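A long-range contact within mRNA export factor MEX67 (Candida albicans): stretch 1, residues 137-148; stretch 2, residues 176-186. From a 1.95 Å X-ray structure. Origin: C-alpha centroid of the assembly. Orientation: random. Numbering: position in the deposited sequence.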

# COMPACT_ATOMS: atom_id res chain seq x y z
N THR B 137 3.86 5.94 -6.79
CA THR B 137 4.04 4.74 -5.98
C THR B 137 4.95 3.74 -6.69
O THR B 137 4.71 3.36 -7.83
CB THR B 137 2.68 4.12 -5.65
OG1 THR B 137 1.97 5.01 -4.78
CG2 THR B 137 2.81 2.86 -4.82
N LEU B 138 6.00 3.32 -5.98
CA LEU B 138 6.99 2.39 -6.49
C LEU B 138 6.93 1.10 -5.68
O LEU B 138 6.78 1.14 -4.46
CB LEU B 138 8.38 3.01 -6.38
CG LEU B 138 9.57 2.15 -6.85
CD1 LEU B 138 9.53 1.96 -8.34
CD2 LEU B 138 10.91 2.74 -6.39
N HIS B 139 7.03 -0.03 -6.38
CA HIS B 139 7.03 -1.36 -5.77
C HIS B 139 8.27 -2.11 -6.24
O HIS B 139 8.62 -2.04 -7.42
CB HIS B 139 5.80 -2.17 -6.17
CG HIS B 139 4.50 -1.42 -6.05
ND1 HIS B 139 3.77 -1.38 -4.89
CD2 HIS B 139 3.79 -0.73 -6.97
CE1 HIS B 139 2.69 -0.66 -5.08
NE2 HIS B 139 2.68 -0.25 -6.34
N GLY B 140 8.92 -2.85 -5.35
CA GLY B 140 10.08 -3.62 -5.74
C GLY B 140 10.81 -4.28 -4.60
O GLY B 140 10.20 -4.67 -3.60
N SER B 141 12.13 -4.41 -4.75
CA SER B 141 13.00 -4.97 -3.72
C SER B 141 14.36 -4.26 -3.67
O SER B 141 14.71 -3.50 -4.57
CB SER B 141 13.20 -6.47 -3.96
OG SER B 141 13.79 -6.71 -5.24
N PHE B 142 15.09 -4.48 -2.58
CA PHE B 142 16.46 -3.97 -2.45
C PHE B 142 17.35 -4.94 -1.68
O PHE B 142 16.87 -5.86 -1.01
CB PHE B 142 16.48 -2.57 -1.80
CG PHE B 142 15.84 -2.49 -0.42
CD1 PHE B 142 16.49 -2.97 0.71
CD2 PHE B 142 14.60 -1.91 -0.26
CE1 PHE B 142 15.89 -2.90 1.98
CE2 PHE B 142 14.00 -1.83 1.00
CZ PHE B 142 14.65 -2.32 2.11
N ASP B 143 18.66 -4.74 -1.82
CA ASP B 143 19.66 -5.40 -1.00
C ASP B 143 20.05 -4.45 0.12
O ASP B 143 20.09 -3.24 -0.07
CB ASP B 143 20.91 -5.72 -1.81
CG ASP B 143 20.66 -6.77 -2.85
OD1 ASP B 143 20.74 -7.96 -2.50
OD2 ASP B 143 20.36 -6.50 -4.04
N GLU B 144 20.31 -4.99 1.30
CA GLU B 144 20.89 -4.21 2.38
C GLU B 144 22.38 -4.44 2.33
O GLU B 144 22.83 -5.58 2.38
CB GLU B 144 20.31 -4.64 3.72
CG GLU B 144 18.84 -4.30 3.86
CD GLU B 144 18.22 -4.87 5.12
OE1 GLU B 144 18.90 -5.64 5.83
OE2 GLU B 144 17.04 -4.56 5.41
N VAL B 145 23.15 -3.36 2.20
CA VAL B 145 24.61 -3.44 2.06
C VAL B 145 25.38 -3.07 3.33
O VAL B 145 26.57 -3.37 3.44
CB VAL B 145 25.11 -2.57 0.88
CG1 VAL B 145 24.52 -3.07 -0.43
CG2 VAL B 145 24.77 -1.10 1.08
N ALA B 146 24.72 -2.41 4.28
CA ALA B 146 25.35 -2.05 5.54
C ALA B 146 24.31 -1.67 6.58
O ALA B 146 23.18 -1.31 6.25
CB ALA B 146 26.36 -0.89 5.34
N GLN B 147 24.72 -1.77 7.85
CA GLN B 147 23.90 -1.36 8.99
C GLN B 147 23.55 0.11 8.81
O GLN B 147 24.26 0.82 8.10
CB GLN B 147 24.67 -1.58 10.32
CG GLN B 147 25.87 -0.65 10.52
CD GLN B 147 26.77 -1.01 11.72
OE1 GLN B 147 26.95 -2.19 12.05
NE2 GLN B 147 27.35 0.01 12.36
N PRO B 148 22.48 0.59 9.43
CA PRO B 148 22.16 2.02 9.38
C PRO B 148 23.25 2.87 10.06
O PRO B 148 23.97 2.39 10.93
CB PRO B 148 20.82 2.12 10.14
CG PRO B 148 20.70 0.89 10.90
CD PRO B 148 21.47 -0.18 10.19
N ILE B 176 22.37 -7.89 14.17
CA ILE B 176 21.18 -8.10 13.33
C ILE B 176 21.63 -8.40 11.90
O ILE B 176 22.45 -7.67 11.35
CB ILE B 176 20.27 -6.85 13.34
CG1 ILE B 176 19.79 -6.56 14.77
CG2 ILE B 176 19.07 -7.04 12.42
CD1 ILE B 176 19.25 -5.19 14.98
N PRO B 177 21.10 -9.45 11.28
CA PRO B 177 21.51 -9.79 9.91
C PRO B 177 20.95 -8.80 8.88
O PRO B 177 19.88 -8.22 9.06
CB PRO B 177 20.96 -11.20 9.71
CG PRO B 177 19.80 -11.31 10.65
CD PRO B 177 20.09 -10.39 11.79
N LEU B 178 21.74 -8.58 7.83
CA LEU B 178 21.29 -7.82 6.68
C LEU B 178 20.72 -8.82 5.69
O LEU B 178 21.23 -9.92 5.56
CB LEU B 178 22.46 -7.03 6.07
CG LEU B 178 23.20 -6.05 6.98
CD1 LEU B 178 24.48 -5.59 6.32
CD2 LEU B 178 22.36 -4.86 7.36
N SER B 179 19.64 -8.43 5.01
CA SER B 179 18.99 -9.27 4.01
C SER B 179 18.18 -8.41 3.03
O SER B 179 17.89 -7.25 3.30
CB SER B 179 18.05 -10.29 4.67
OG SER B 179 16.82 -9.68 5.09
N LYS B 180 17.81 -9.02 1.91
CA LYS B 180 16.93 -8.40 0.95
C LYS B 180 15.58 -8.16 1.60
O LYS B 180 15.17 -8.92 2.47
CB LYS B 180 16.73 -9.30 -0.28
CG LYS B 180 18.00 -9.52 -1.08
CD LYS B 180 17.73 -10.45 -2.26
CE LYS B 180 17.51 -9.67 -3.55
NZ LYS B 180 18.53 -10.00 -4.58
N LYS B 181 14.91 -7.09 1.19
CA LYS B 181 13.52 -6.85 1.55
C LYS B 181 12.73 -6.44 0.30
O LYS B 181 13.29 -5.94 -0.65
CB LYS B 181 13.42 -5.72 2.59
CG LYS B 181 14.29 -5.89 3.84
CD LYS B 181 13.72 -6.93 4.79
CE LYS B 181 14.39 -6.84 6.16
NZ LYS B 181 15.87 -7.00 6.07
N SER B 182 11.42 -6.69 0.31
CA SER B 182 10.55 -6.08 -0.69
C SER B 182 9.91 -4.87 -0.05
O SER B 182 9.94 -4.70 1.17
CB SER B 182 9.52 -7.07 -1.22
OG SER B 182 10.13 -7.99 -2.10
N PHE B 183 9.36 -3.99 -0.88
CA PHE B 183 8.82 -2.73 -0.40
C PHE B 183 7.88 -2.06 -1.40
O PHE B 183 7.87 -2.36 -2.60
CB PHE B 183 9.96 -1.75 -0.10
CG PHE B 183 10.53 -1.11 -1.33
CD1 PHE B 183 10.05 0.13 -1.76
CD2 PHE B 183 11.52 -1.75 -2.06
CE1 PHE B 183 10.55 0.72 -2.92
CE2 PHE B 183 12.04 -1.16 -3.23
CZ PHE B 183 11.56 0.08 -3.66
N ASP B 184 7.12 -1.11 -0.86
CA ASP B 184 6.32 -0.16 -1.62
C ASP B 184 6.53 1.22 -1.02
O ASP B 184 6.59 1.37 0.20
CB ASP B 184 4.85 -0.55 -1.54
CG ASP B 184 4.63 -2.05 -1.66
OD1 ASP B 184 4.44 -2.54 -2.82
OD2 ASP B 184 4.62 -2.81 -0.66
N ARG B 185 6.64 2.24 -1.86
CA ARG B 185 6.88 3.58 -1.39
C ARG B 185 6.03 4.58 -2.19
O ARG B 185 6.06 4.57 -3.42
CB ARG B 185 8.35 3.93 -1.54
CG ARG B 185 8.78 5.13 -0.72
CD ARG B 185 10.29 5.31 -0.61
NE ARG B 185 10.61 6.39 0.32
CZ ARG B 185 11.81 6.64 0.81
NH1 ARG B 185 11.97 7.67 1.63
NH2 ARG B 185 12.85 5.89 0.51
N THR B 186 5.33 5.45 -1.48
CA THR B 186 4.41 6.43 -2.05
C THR B 186 4.86 7.85 -1.73
O THR B 186 5.07 8.18 -0.56
CB THR B 186 2.98 6.19 -1.50
OG1 THR B 186 2.50 4.93 -1.95
CG2 THR B 186 1.97 7.18 -2.09
O HOH W 1 18.35 -5.99 8.41

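Which charged groups tie the stretches together? The CA-to-CB bond of Glu 144 points toward the second stretch, and its carboxylate meets two partners there: OE2 forms a salt bridge with Lys 181 NZ at 2.8 Å, while OE1 accepts a hydrogen bond from Ser 179 N at 3.0 Å. Lys 181 bends through two m rotamers, chi1 and chi2, and its NZ also donates to Ser 179 OG at 3.0 Å. A long side chain with two acceptors suits this place, answering an ammonium and a backbone amide at once. Farther out, Asp 143 OD1 and Lys 180 NZ make a long salt bridge at 3.7 Å.

What else is polar between the strands? His 139 ND1 donates to Asp 184 OD1 at only 2.5 Å, a very short and nearly linear bond lying at the edge of the imidazole ring. The two residues are a non-hydrogen-bonded pair, so their side chains, both m at chi1, bridge the strands where the backbone does not. Thr 137 OG1 and Thr 186 OG1, also on a non-hydrogen-bonded pair, lie 2.9 Å apart.

How do the backbones join? The strands run antiparallel, with paired bonds at alternate positions. Leu 138 N to Arg 185 O and Arg 185 N to Leu 138 O are both 2.8 Å; Gly 140 with Phe 183 and Phe 142 with Lys 181 repeat the pattern.

What packs on the face carrying Leu 138 and Phe 142? Phe 183, with chi1 in p, swings its ring across Gly 140, whose N lies over one ring face. Leu 138 CD2 meets Phe 183 CZ at 3.9 Å, and Phe 142 CD2 approaches Phe 183 CD2 at 3.6 Å, the rings oblique. Together the stretches bury 979 Å².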